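PDB 2ZZJ: glucuronan lyase A from Trichoderma reesei, which cleaves the polysaccharide beta-1,4-glucuronan from within its chains as an endo-acting lyase with a beta-jelly-roll fold and a bound calcium ion. Local coordinates for residues K18-T23 / T43-Y48; Q81-S86 / H209-Q214; A94-A99 / G126-P131; L119-V124 / G166-W171. All coordinates share one frame; numbering follows the deposited sequence.

Contact 1 of 4, residues K18-T23 / T43-Y48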
loop_
_atom_site.group_PDB
_atom_site.type_symbol
_atom_site.label_atom_id
_atom_site.label_comp_id
_atom_site.label_asym_id
_atom_site.label_seq_id
_atom_site.Cartn_x
_atom_site.Cartn_y
_atom_site.Cartn_z
ATOM N N LYS A 18 -5.210 5.498 13.113
ATOM C CA LYS A 18 -4.822 6.913 13.094
ATOM C C LYS A 18 -3.789 7.105 14.183
ATOM O O LYS A 18 -4.114 7.614 15.255
ATOM C CB LYS A 18 -6.001 7.828 13.434
ATOM C CG LYS A 18 -7.295 7.613 12.698
ATOM C CD LYS A 18 -8.435 8.119 13.592
ATOM C CE LYS A 18 -9.692 7.297 13.396
ATOM N NZ LYS A 18 -10.316 6.817 14.693
ATOM N N GLU A 19 -2.564 6.695 13.915
ATOM C CA GLU A 19 -1.487 6.684 14.897
ATOM C C GLU A 19 -1.030 8.111 15.249
ATOM O O GLU A 19 -0.891 8.991 14.368
ATOM C CB GLU A 19 -0.348 5.846 14.330
ATOM C CG GLU A 19 0.427 5.035 15.289
ATOM C CD GLU A 19 1.286 3.971 14.606
ATOM O OE1 GLU A 19 1.815 3.073 15.323
ATOM O OE2 GLU A 19 1.448 4.017 13.370
ATOM N N ASN A 20 -0.797 8.362 16.543
ATOM C CA ASN A 20 -0.250 9.659 16.985
ATOM C C ASN A 20 -1.196 10.814 16.638
ATOM O O ASN A 20 -2.338 10.810 17.052
ATOM C CB ASN A 20 1.181 9.851 16.428
ATOM C CG ASN A 20 1.925 11.034 17.047
ATOM O OD1 ASN A 20 2.885 11.540 16.454
ATOM N ND2 ASN A 20 1.490 11.484 18.215
ATOM N N GLN A 21 -0.745 11.794 15.863
ATOM C CA GLN A 21 -1.620 12.883 15.448
ATOM C C GLN A 21 -2.311 12.653 14.087
ATOM O O GLN A 21 -2.938 13.558 13.548
ATOM C CB GLN A 21 -0.865 14.215 15.430
ATOM C CG GLN A 21 -0.555 14.754 16.848
ATOM C CD GLN A 21 0.086 16.151 16.868
ATOM O OE1 GLN A 21 -0.134 16.984 15.979
ATOM N NE2 GLN A 21 0.877 16.414 17.912
ATOM N N GLY A 22 -2.204 11.438 13.559
ATOM C CA GLY A 22 -2.816 11.123 12.246
ATOM C C GLY A 22 -4.331 11.267 12.226
ATOM O O GLY A 22 -4.997 11.122 13.268
ATOM N N THR A 23 -4.885 11.562 11.052
ATOM C CA THR A 23 -6.337 11.585 10.852
ATOM C C THR A 23 -6.702 10.710 9.658
ATOM O O THR A 23 -5.862 10.469 8.788
ATOM C CB THR A 23 -6.903 13.022 10.655
ATOM O OG1 THR A 23 -6.400 13.621 9.448
ATOM C CG2 THR A 23 -6.549 13.929 11.869
ATOM N N THR A 43 1.347 13.861 10.860
ATOM C CA THR A 43 2.036 15.072 11.323
ATOM C C THR A 43 3.280 14.654 12.068
ATOM O O THR A 43 3.212 13.855 13.019
ATOM C CB THR A 43 1.133 15.932 12.263
ATOM O OG1 THR A 43 -0.047 16.349 11.573
ATOM C CG2 THR A 43 1.887 17.188 12.769
ATOM N N TYR A 44 4.424 15.158 11.632
ATOM C CA TYR A 44 5.688 14.800 12.263
ATOM C C TYR A 44 5.713 15.487 13.634
ATOM O O TYR A 44 5.278 16.631 13.742
ATOM C CB TYR A 44 6.888 15.283 11.422
ATOM C CG TYR A 44 8.222 14.813 11.982
ATOM C CD1 TYR A 44 8.572 13.461 11.979
ATOM C CD2 TYR A 44 9.130 15.730 12.551
ATOM C CE1 TYR A 44 9.794 13.027 12.515
ATOM C CE2 TYR A 44 10.348 15.304 13.092
ATOM C CZ TYR A 44 10.673 13.970 13.083
ATOM O OH TYR A 44 11.879 13.543 13.611
ATOM N N THR A 45 6.204 14.778 14.655
ATOM C CA THR A 45 6.253 15.313 16.044
ATOM C C THR A 45 7.626 14.954 16.623
ATOM O O THR A 45 7.874 13.808 17.014
ATOM C CB THR A 45 5.119 14.744 16.954
ATOM O OG1 THR A 45 5.233 13.319 17.001
ATOM C CG2 THR A 45 3.727 15.106 16.441
ATOM N N PRO A 46 8.560 15.926 16.622
ATOM C CA PRO A 46 9.892 15.643 17.156
ATOM C C PRO A 46 9.781 15.072 18.577
ATOM O O PRO A 46 8.886 15.463 19.338
ATOM C CB PRO A 46 10.572 17.017 17.158
ATOM C CG PRO A 46 9.886 17.782 16.064
ATOM C CD PRO A 46 8.434 17.313 16.140
ATOM N N GLY A 47 10.619 14.094 18.879
ATOM C CA GLY A 47 10.629 13.461 20.204
ATOM C C GLY A 47 10.000 12.083 20.213
ATOM O O GLY A 47 10.508 11.168 20.873
ATOM N N TYR A 48 8.905 11.936 19.462
ATOM C CA TYR A 48 8.113 10.701 19.396
ATOM C C TYR A 48 8.943 9.578 18.794
ATOM O O TYR A 48 9.673 9.790 17.810
ATOM C CB TYR A 48 6.834 11.014 18.600
ATOM C CG TYR A 48 5.902 9.873 18.204
ATOM C CD1 TYR A 48 5.059 9.266 19.139
ATOM C CD2 TYR A 48 5.804 9.466 16.863
ATOM C CE1 TYR A 48 4.166 8.259 18.764
ATOM C CE2 TYR A 48 4.912 8.460 16.473
ATOM C CZ TYR A 48 4.094 7.862 17.425
ATOM O OH TYR A 48 3.221 6.860 17.057
HETATM O O HOH W 1 -2.001 14.374 10.977
HETATM O O HOH W 2 1.319 12.053 13.746
#
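The loops 18-23 and 43-48 meet as two turns: N20 and Q21, the central residues of a type II' turn from E19 to G22, face T45 and Y48, which bound a type II turn, and Q21 and T43 come closest in the backbone, their CA atoms 5.9 Å apart. N20 meets both T45 and Y48. Its CG stands anti to the backbone N (chi1 -169°), and the amide lies flat against the Y48 ring, the two planes only 18° apart, with OD1 over the ring centre, 3.6 Å above its plane. The same oxygen meets T45 tip to tip. OG1 of T45 donates to OD1 of N20 over 3.0 Å, in the carbonyl plane and on a lone pair, so stacking and hydrogen bond together probably limit rotation of the amide. Farther along the ring, CB of N20 lies 3.7 Å from OH of Y48. Q21 runs extended beyond CG across the two threonines, bringing NE2 within 3.5 Å of the methyl CG2 of T45. One water accepts from N of Q21 and lies 2.7 Å from O of T43, to which it probably donates; a second water donates to O of Q21 and is hydrogen-bonded to OG1 of T43. The carboxylate of E19 turns to H53, at the start of strand 53-63, and the hydroxyl of Y48 to the carbonyl of R51 just before it. The contact thus joins, at the protein surface, the connection between strands 15-18 and 23-27 to the loop between strands 37-43 and 53-63.

Contact 2 of 4, residues Q81-S86 / H209-Q214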
loop_
_atom_site.group_PDB
_atom_site.type_symbol
_atom_site.label_atom_id
_atom_site.label_comp_id
_atom_site.label_asym_id
_atom_site.label_seq_id
_atom_site.Cartn_x
_atom_site.Cartn_y
_atom_site.Cartn_z
ATOM N N GLN A 81 5.529 18.165 -0.906
ATOM C CA GLN A 81 6.947 18.532 -0.940
ATOM C C GLN A 81 7.713 17.256 -1.203
ATOM O O GLN A 81 7.918 16.423 -0.303
ATOM C CB GLN A 81 7.345 19.204 0.396
ATOM C CG GLN A 81 8.687 19.926 0.344
ATOM C CD GLN A 81 9.079 20.462 1.707
ATOM O OE1 GLN A 81 9.876 19.852 2.417
ATOM N NE2 GLN A 81 8.465 21.551 2.107
ATOM N N PHE A 82 8.151 17.080 -2.446
ATOM C CA PHE A 82 8.826 15.855 -2.827
ATOM C C PHE A 82 10.170 15.799 -2.093
ATOM O O PHE A 82 10.921 16.816 -2.067
ATOM C CB PHE A 82 8.977 15.784 -4.365
ATOM C CG PHE A 82 7.672 15.629 -5.090
ATOM C CD1 PHE A 82 7.106 14.355 -5.265
ATOM C CD2 PHE A 82 6.990 16.738 -5.580
ATOM C CE1 PHE A 82 5.895 14.197 -5.919
ATOM C CE2 PHE A 82 5.788 16.594 -6.248
ATOM C CZ PHE A 82 5.219 15.306 -6.407
ATOM N N GLN A 83 10.452 14.631 -1.497
ATOM C CA GLN A 83 11.643 14.355 -0.693
ATOM C C GLN A 83 12.073 12.910 -0.899
ATOM O O GLN A 83 11.235 12.050 -1.266
ATOM C CB GLN A 83 11.395 14.640 0.809
ATOM C CG GLN A 83 11.105 16.083 1.139
ATOM C CD GLN A 83 12.320 17.007 0.946
ATOM O OE1 GLN A 83 13.416 16.556 0.617
ATOM N NE2 GLN A 83 12.116 18.292 1.166
ATOM N N PRO A 84 13.387 12.628 -0.733
ATOM C CA PRO A 84 13.968 11.305 -0.911
ATOM C C PRO A 84 13.516 10.228 0.071
ATOM O O PRO A 84 13.778 9.046 -0.172
ATOM C CB PRO A 84 15.484 11.543 -0.722
ATOM C CG PRO A 84 15.638 12.913 -0.159
ATOM C CD PRO A 84 14.410 13.674 -0.467
ATOM N N GLN A 85 12.900 10.615 1.186
ATOM C CA GLN A 85 12.375 9.630 2.144
ATOM C C GLN A 85 11.188 8.898 1.527
ATOM O O GLN A 85 10.631 9.351 0.529
ATOM C CB GLN A 85 11.960 10.287 3.457
ATOM C CG GLN A 85 13.151 10.721 4.332
ATOM C CD GLN A 85 12.732 11.268 5.675
ATOM O OE1 GLN A 85 11.914 12.176 5.765
ATOM N NE2 GLN A 85 13.358 10.766 6.735
ATOM N N SER A 86 10.827 7.759 2.112
ATOM C CA SER A 86 9.611 7.041 1.726
ATOM C C SER A 86 8.396 7.588 2.440
ATOM O O SER A 86 8.434 7.789 3.648
ATOM C CB SER A 86 9.736 5.560 2.081
ATOM O OG SER A 86 8.455 4.924 2.092
ATOM N N HIS A 209 14.511 10.922 11.775
ATOM C CA HIS A 209 14.316 12.346 11.496
ATOM C C HIS A 209 13.489 12.472 10.230
ATOM O O HIS A 209 13.335 11.497 9.486
ATOM C CB HIS A 209 15.664 13.060 11.259
ATOM C CG HIS A 209 16.412 12.530 10.081
ATOM N ND1 HIS A 209 17.153 11.370 10.131
ATOM C CD2 HIS A 209 16.477 12.962 8.801
ATOM C CE1 HIS A 209 17.662 11.120 8.939
ATOM N NE2 HIS A 209 17.264 12.069 8.112
ATOM N N MET A 210 13.002 13.691 10.000
ATOM C CA MET A 210 12.282 14.059 8.808
ATOM C C MET A 210 13.136 14.954 7.914
ATOM O O MET A 210 13.702 15.944 8.371
ATOM C CB MET A 210 11.017 14.801 9.195
ATOM C CG MET A 210 10.366 15.485 8.024
ATOM S SD MET A 210 9.017 16.582 8.446
ATOM C CE MET A 210 9.852 17.941 9.253
ATOM N N THR A 211 13.200 14.610 6.632
ATOM C CA THR A 211 13.878 15.422 5.608
ATOM C C THR A 211 12.901 16.465 5.069
ATOM O O THR A 211 11.776 16.130 4.673
ATOM C CB THR A 211 14.366 14.494 4.482
ATOM O OG1 THR A 211 15.181 13.478 5.054
ATOM C CG2 THR A 211 15.149 15.213 3.386
ATOM N N GLY A 212 13.333 17.723 5.013
ATOM C CA GLY A 212 12.480 18.790 4.505
ATOM C C GLY A 212 11.629 19.461 5.560
ATOM O O GLY A 212 11.887 19.296 6.762
ATOM N N THR A 213 10.628 20.223 5.116
ATOM C CA THR A 213 9.886 21.110 6.000
ATOM C C THR A 213 8.379 20.881 5.985
ATOM O O THR A 213 7.627 21.619 6.621
ATOM C CB THR A 213 10.203 22.609 5.723
ATOM O OG1 THR A 213 9.912 22.917 4.357
ATOM C CG2 THR A 213 11.668 22.882 6.000
ATOM N N GLN A 214 7.919 19.826 5.312
ATOM C CA GLN A 214 6.480 19.578 5.279
ATOM C C GLN A 214 6.149 18.440 6.264
ATOM O O GLN A 214 6.029 17.260 5.873
ATOM C CB GLN A 214 6.019 19.221 3.854
ATOM C CG GLN A 214 4.498 19.174 3.708
ATOM C CD GLN A 214 4.120 18.976 2.259
ATOM O OE1 GLN A 214 4.155 17.865 1.749
ATOM N NE2 GLN A 214 3.790 20.068 1.580
HETATM O O HOH W 3 10.633 13.807 3.975
#
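Q81 and Q85 reach from one surface loop of the beta-jelly roll to another, joining the connection between strands 66-76 and 86-95 to the segment between helix 202-207 and strand 216-227. Hydrogen bonds from side-chain amides to backbone dominate. The extended Q81 places its amide beside T213, where OE1 takes the N-H of T213 at 2.8 Å in the carbonyl plane, on a lone pair and nearly straight (172°). N of Q81 donates to OE1 of Q214 from above that carbonyl plane, while NE2 of Q214 bonds O of D79. The Q85 amide bonds two residues: NE2 gives a bond of 2.8 Å to O of H209, while OE1 accepts the N-H of T211 from above its plane.

Between side chains, NE2 of Q81 donates to OG1 of T213 over 3.0 Å, and NE2 of Q83 donates to OE1 of Q81. An alanine in place of Q81 would probably leave N of T213 and NE2 of Q83 without their shared acceptor and open a gap beside G212.

Apolar contact is slight: CB of Q81 lies 3.7 Å from CB of Q214. In close packing, CG2 of T211 nears OE1 of Q83 and CA of G212 lies 3.4 Å from NE2 of Q83; a CB on G212 would clash with that NE2 and OE1 of Q81. One water donates to both OE1 of Q85 and O of T211, at 2.7 Å each.

Contact 3 of 4, residues A94-A99 / G126-P131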
loop_
_atom_site.group_PDB
_atom_site.type_symbol
_atom_site.label_atom_id
_atom_site.label_comp_id
_atom_site.label_asym_id
_atom_site.label_seq_id
_atom_site.Cartn_x
_atom_site.Cartn_y
_atom_site.Cartn_z
ATOM N N ALA A 94 0.799 -9.245 7.079
ATOM C CA ALA A 94 0.249 -10.327 7.903
ATOM C C ALA A 94 0.901 -10.330 9.277
ATOM O O ALA A 94 2.095 -10.055 9.399
ATOM C CB ALA A 94 0.502 -11.648 7.260
ATOM N N ASN A 95 0.115 -10.659 10.288
ATOM C CA ASN A 95 0.653 -11.008 11.588
ATOM C C ASN A 95 0.852 -12.514 11.604
ATOM O O ASN A 95 -0.082 -13.290 11.319
ATOM C CB ASN A 95 -0.284 -10.567 12.708
ATOM C CG ASN A 95 0.318 -10.787 14.093
ATOM O OD1 ASN A 95 1.536 -10.766 14.267
ATOM N ND2 ASN A 95 -0.534 -10.980 15.073
ATOM N N ARG A 96 2.088 -12.913 11.888
ATOM C CA ARG A 96 2.503 -14.287 11.791
ATOM C C ARG A 96 3.083 -14.719 13.149
ATOM O O ARG A 96 4.283 -15.031 13.228
ATOM C CB ARG A 96 3.563 -14.401 10.707
ATOM C CG ARG A 96 3.041 -14.138 9.325
ATOM C CD ARG A 96 4.140 -13.960 8.340
ATOM N NE ARG A 96 4.778 -15.206 7.922
ATOM C CZ ARG A 96 6.072 -15.477 8.108
ATOM N NH1 ARG A 96 6.856 -14.584 8.713
ATOM N NH2 ARG A 96 6.588 -16.628 7.663
ATOM N N PRO A 97 2.231 -14.770 14.203
ATOM C CA PRO A 97 2.712 -14.914 15.594
ATOM C C PRO A 97 3.413 -16.264 15.788
ATOM O O PRO A 97 2.863 -17.311 15.401
ATOM C CB PRO A 97 1.436 -14.834 16.438
ATOM C CG PRO A 97 0.334 -14.383 15.500
ATOM C CD PRO A 97 0.758 -14.798 14.131
ATOM N N GLY A 98 4.638 -16.206 16.329
ATOM C CA GLY A 98 5.498 -17.371 16.496
ATOM C C GLY A 98 6.489 -17.613 15.369
ATOM O O GLY A 98 7.231 -18.606 15.408
ATOM N N ALA A 99 6.516 -16.737 14.355
ATOM C CA ALA A 99 7.483 -16.904 13.249
ATOM C C ALA A 99 8.911 -16.733 13.778
ATOM O O ALA A 99 9.846 -17.464 13.385
ATOM C CB ALA A 99 7.209 -15.908 12.097
ATOM N N GLY A 126 10.830 -16.061 0.071
ATOM C CA GLY A 126 11.648 -16.731 1.057
ATOM C C GLY A 126 10.741 -17.342 2.098
ATOM O O GLY A 126 9.596 -17.663 1.809
ATOM N N HIS A 127 11.272 -17.501 3.306
ATOM C CA HIS A 127 10.680 -18.331 4.378
ATOM C C HIS A 127 10.397 -17.506 5.656
ATOM O O HIS A 127 9.352 -17.660 6.293
ATOM C CB HIS A 127 11.587 -19.551 4.706
ATOM C CG HIS A 127 10.981 -20.502 5.697
ATOM N ND1 HIS A 127 9.841 -21.234 5.434
ATOM C CD2 HIS A 127 11.350 -20.829 6.960
ATOM C CE1 HIS A 127 9.537 -21.975 6.485
ATOM N NE2 HIS A 127 10.430 -21.738 7.429
ATOM N N TYR A 128 11.325 -16.638 6.027
ATOM C CA TYR A 128 11.140 -15.751 7.189
ATOM C C TYR A 128 10.445 -16.428 8.372
ATOM O O TYR A 128 9.517 -15.875 8.982
ATOM C CB TYR A 128 10.355 -14.499 6.781
ATOM C CG TYR A 128 10.594 -13.271 7.642
ATOM C CD1 TYR A 128 11.858 -12.685 7.719
ATOM C CD2 TYR A 128 9.549 -12.665 8.351
ATOM C CE1 TYR A 128 12.080 -11.529 8.487
ATOM C CE2 TYR A 128 9.760 -11.504 9.111
ATOM C CZ TYR A 128 11.035 -10.950 9.175
ATOM O OH TYR A 128 11.267 -9.807 9.918
ATOM N N ARG A 129 10.889 -17.639 8.702
ATOM C CA ARG A 129 10.341 -18.337 9.866
ATOM C C ARG A 129 11.454 -19.178 10.464
ATOM O O ARG A 129 12.172 -19.877 9.719
ATOM C CB ARG A 129 9.182 -19.251 9.462
ATOM C CG ARG A 129 8.516 -19.954 10.623
ATOM C CD ARG A 129 7.347 -20.795 10.167
ATOM N NE ARG A 129 6.284 -19.983 9.579
ATOM C CZ ARG A 129 5.384 -19.307 10.282
ATOM N NH1 ARG A 129 5.399 -19.324 11.612
ATOM N NH2 ARG A 129 4.461 -18.604 9.646
ATOM N N GLN A 130 11.607 -19.095 11.788
ATOM C CA GLN A 130 12.561 -19.958 12.516
ATOM C C GLN A 130 12.291 -21.434 12.207
ATOM O O GLN A 130 11.130 -21.860 12.192
ATOM C CB GLN A 130 12.484 -19.715 14.028
ATOM C CG GLN A 130 12.933 -18.312 14.474
ATOM C CD GLN A 130 14.429 -18.063 14.289
ATOM O OE1 GLN A 130 15.186 -18.943 13.850
ATOM N NE2 GLN A 130 14.863 -16.860 14.629
ATOM N N PRO A 131 13.360 -22.233 11.983
ATOM C CA PRO A 131 14.793 -21.942 12.163
ATOM C C PRO A 131 15.539 -21.430 10.911
ATOM O O PRO A 131 16.763 -21.656 10.783
ATOM C CB PRO A 131 15.352 -23.314 12.573
ATOM C CG PRO A 131 14.475 -24.328 11.795
ATOM C CD PRO A 131 13.149 -23.607 11.479
HETATM O O HOH W 4 9.088 -20.507 13.824
#
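Two loops at one end of a jelly-roll sheet meet here, the turn that follows strand 86-95 and the connection between strands 118-126 and 135-145. R96 opens a type II turn that ends at A99, and its guanidinium grips the carbonyl of Y128 end-on with two nitrogens. NH1 reaches O of Y128 at 3.0 Å and NH2 reaches the same oxygen at 3.3 Å, both from one face of the carbonyl plane; the oxygen lies in the guanidinium plane. NH2 also makes a weak bond to O of H127. The R96 chain bends at chi3 (77°), which turns NE aside. NH1 comes to the edge of the Y128 ring, 3.3 Å from CD2.

R129 lays one face of its guanidinium over CB of A99 and brings NH2 to 3.5 Å from NH2 of R96. D189 forms salt bridges with both arginines, which probably offsets the repulsion. A leucine in place of R96 would probably leave O of Y128 without its two donors and D189 with one arginine fewer.

Backbone joins the loops where N of Q130 donates to O of A99 at 2.9 Å, and a water probably donates to O of G98 and O of Q130. Outside the two segments, Y128 packs on M107 of strand 106-115, the strand lying between 86-95 and 118-126, while D188, which bonds ND1 of H127, and D189 lie in the loop before strand 192-197.

Contact 4 of 4, residues L119-V124 / G166-W171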
loop_
_atom_site.group_PDB
_atom_site.type_symbol
_atom_site.label_atom_id
_atom_site.label_comp_id
_atom_site.label_asym_id
_atom_site.label_seq_id
_atom_site.Cartn_x
_atom_site.Cartn_y
_atom_site.Cartn_z
ATOM N N LEU A 119 6.842 6.451 -8.008
ATOM C CA LEU A 119 6.184 5.278 -7.408
ATOM C C LEU A 119 7.138 4.100 -7.355
ATOM O O LEU A 119 7.687 3.695 -8.396
ATOM C CB LEU A 119 4.994 4.844 -8.238
ATOM C CG LEU A 119 3.945 3.922 -7.601
ATOM C CD1 LEU A 119 3.134 4.704 -6.598
ATOM C CD2 LEU A 119 3.039 3.315 -8.671
ATOM N N TYR A 120 7.306 3.542 -6.163
ATOM C CA TYR A 120 8.076 2.325 -5.953
ATOM C C TYR A 120 7.171 1.179 -5.496
ATOM O O TYR A 120 6.169 1.412 -4.815
ATOM C CB TYR A 120 9.042 2.560 -4.797
ATOM C CG TYR A 120 10.351 3.224 -5.155
ATOM C CD1 TYR A 120 11.557 2.645 -4.747
ATOM C CD2 TYR A 120 10.380 4.430 -5.865
ATOM C CE1 TYR A 120 12.780 3.236 -5.054
ATOM C CE2 TYR A 120 11.621 5.041 -6.174
ATOM C CZ TYR A 120 12.801 4.424 -5.757
ATOM O OH TYR A 120 14.028 5.020 -6.053
ATOM N N SER A 121 7.550 -0.066 -5.786
ATOM C CA SER A 121 6.889 -1.186 -5.120
ATOM C C SER A 121 7.901 -2.270 -4.863
ATOM O O SER A 121 9.089 -2.087 -5.164
ATOM C CB SER A 121 5.668 -1.718 -5.895
ATOM O OG SER A 121 4.909 -2.608 -5.064
ATOM N N ARG A 122 7.451 -3.374 -4.284
ATOM C CA ARG A 122 8.339 -4.502 -4.004
ATOM C C ARG A 122 7.503 -5.725 -3.790
ATOM O O ARG A 122 6.297 -5.618 -3.617
ATOM C CB ARG A 122 9.115 -4.231 -2.718
ATOM C CG ARG A 122 8.267 -4.264 -1.494
ATOM C CD ARG A 122 9.029 -3.889 -0.238
ATOM N NE ARG A 122 8.496 -4.628 0.890
ATOM C CZ ARG A 122 9.082 -4.713 2.083
ATOM N NH1 ARG A 122 8.518 -5.410 3.053
ATOM N NH2 ARG A 122 10.247 -4.097 2.310
ATOM N N TYR A 123 8.134 -6.898 -3.825
ATOM C CA TYR A 123 7.526 -8.088 -3.283
ATOM C C TYR A 123 8.606 -8.787 -2.465
ATOM O O TYR A 123 9.805 -8.469 -2.605
ATOM C CB TYR A 123 6.976 -9.005 -4.379
ATOM C CG TYR A 123 7.954 -9.360 -5.493
ATOM C CD1 TYR A 123 8.780 -10.502 -5.410
ATOM C CD2 TYR A 123 8.051 -8.579 -6.620
ATOM C CE1 TYR A 123 9.688 -10.833 -6.451
ATOM C CE2 TYR A 123 8.945 -8.892 -7.658
ATOM C CZ TYR A 123 9.768 -10.030 -7.567
ATOM O OH TYR A 123 10.655 -10.319 -8.621
ATOM N N VAL A 124 8.166 -9.712 -1.618
ATOM C CA VAL A 124 9.028 -10.457 -0.706
ATOM C C VAL A 124 8.855 -11.943 -0.963
ATOM O O VAL A 124 7.739 -12.423 -1.157
ATOM C CB VAL A 124 8.675 -10.105 0.764
ATOM C CG1 VAL A 124 9.526 -10.858 1.744
ATOM C CG2 VAL A 124 8.886 -8.609 0.994
ATOM N N GLY A 166 4.668 -17.366 -9.653
ATOM C CA GLY A 166 3.928 -16.116 -9.446
ATOM C C GLY A 166 4.174 -15.109 -10.550
ATOM O O GLY A 166 5.009 -15.304 -11.439
ATOM N N TYR A 167 3.412 -14.020 -10.526
ATOM C CA TYR A 167 3.705 -12.911 -11.398
ATOM C C TYR A 167 3.229 -11.627 -10.724
ATOM O O TYR A 167 2.456 -11.683 -9.766
ATOM C CB TYR A 167 3.102 -13.070 -12.802
ATOM C CG TYR A 167 1.651 -13.461 -12.890
ATOM C CD1 TYR A 167 0.623 -12.531 -12.661
ATOM C CD2 TYR A 167 1.299 -14.751 -13.295
ATOM C CE1 TYR A 167 -0.707 -12.900 -12.779
ATOM C CE2 TYR A 167 -0.029 -15.130 -13.424
ATOM C CZ TYR A 167 -1.028 -14.201 -13.170
ATOM O OH TYR A 167 -2.338 -14.600 -13.295
ATOM N N PHE A 168 3.688 -10.493 -11.241
ATOM C CA PHE A 168 3.588 -9.223 -10.523
ATOM C C PHE A 168 3.498 -8.133 -11.577
ATOM O O PHE A 168 4.459 -7.825 -12.278
ATOM C CB PHE A 168 4.809 -9.097 -9.605
ATOM C CG PHE A 168 4.835 -7.853 -8.729
ATOM C CD1 PHE A 168 4.157 -7.827 -7.513
ATOM C CD2 PHE A 168 5.615 -6.768 -9.082
ATOM C CE1 PHE A 168 4.211 -6.700 -6.671
ATOM C CE2 PHE A 168 5.679 -5.637 -8.242
ATOM C CZ PHE A 168 4.956 -5.608 -7.053
ATOM N N LYS A 169 2.288 -7.598 -11.744
ATOM C CA LYS A 169 1.984 -6.674 -12.824
ATOM C C LYS A 169 1.325 -5.436 -12.232
ATOM O O LYS A 169 0.501 -5.568 -11.338
ATOM C CB LYS A 169 1.028 -7.345 -13.822
ATOM C CG LYS A 169 1.605 -8.654 -14.376
ATOM C CD LYS A 169 0.598 -9.484 -15.178
ATOM C CE LYS A 169 0.163 -8.778 -16.445
ATOM N NZ LYS A 169 -0.757 -9.681 -17.268
ATOM N N ILE A 170 1.705 -4.257 -12.731
ATOM C CA ILE A 170 1.201 -2.974 -12.212
ATOM C C ILE A 170 0.876 -2.024 -13.370
ATOM O O ILE A 170 1.664 -1.885 -14.321
ATOM C CB ILE A 170 2.248 -2.288 -11.301
ATOM C CG1 ILE A 170 2.662 -3.202 -10.137
ATOM C CG2 ILE A 170 1.725 -0.900 -10.783
ATOM C CD1 ILE A 170 3.716 -2.615 -9.165
ATOM N N TRP A 171 -0.275 -1.350 -13.266
ATOM C CA TRP A 171 -0.713 -0.319 -14.188
ATOM C C TRP A 171 -0.787 0.984 -13.400
ATOM O O TRP A 171 -1.184 0.975 -12.204
ATOM C CB TRP A 171 -2.124 -0.602 -14.716
ATOM C CG TRP A 171 -2.224 -1.638 -15.778
ATOM C CD1 TRP A 171 -2.388 -1.424 -17.132
ATOM C CD2 TRP A 171 -2.189 -3.048 -15.596
ATOM N NE1 TRP A 171 -2.451 -2.631 -17.791
ATOM C CE2 TRP A 171 -2.344 -3.644 -16.877
ATOM C CE3 TRP A 171 -2.080 -3.877 -14.475
ATOM C CZ2 TRP A 171 -2.371 -5.031 -17.062
ATOM C CZ3 TRP A 171 -2.122 -5.281 -14.662
ATOM C CH2 TRP A 171 -2.240 -5.830 -15.950
#
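F168 and Y123 form an edge-to-face pair across the interior of the jelly roll, the edge of Y123 directed at the face of F168. The centroids are 5.1 Å apart and the planes 56° to each other. CD2 of Y123 sits over the centre of the F168 ring, 3.8 Å above its plane. CG of F168 is anti to the backbone N (chi1 -177°), directed across the interface; at the far end of the ring, OG of S121 approaches the edge in its plane, 3.6 Å from CZ, and O of R122 lies 3.7 Å from CZ. Beside the phenylalanine, CD1 of I170 packs on CB of S121 at 3.9 Å. The strands run nearly antiparallel (168°), but their axes are 9.6 Å apart and the strands belong to different sheets, so side chains rather than backbone bonds connect them.

Polar groups in this buried layer have partners elsewhere: OG of S121 bonds to O of M111, O of R122 to OG1 of T110, and OH of Y123 to E180. No hydrogen bond crosses between the segments, which implies that packing round the F168 ring, mainly aromatic and apolar, probably holds them together.

Contact 4 is the buried member of the set, bringing the two sheets of the jelly roll together through aromatic and apolar packing without a hydrogen bond. Contacts 1 and 2 lie at the surface and rely on polar side chains, backbone groups and water; they touch each other where Y44 OH packs against H209 CA. Contact 3, partly buried, adds charge to this loop chemistry, with arginines on both sides. It shares strand 118-126 with contact 4, since residues 119-124 run almost directly into 126-131, yet their centres are about 22 Å apart. Contacts 1 and 4 lie on opposite sides of the chain's centre.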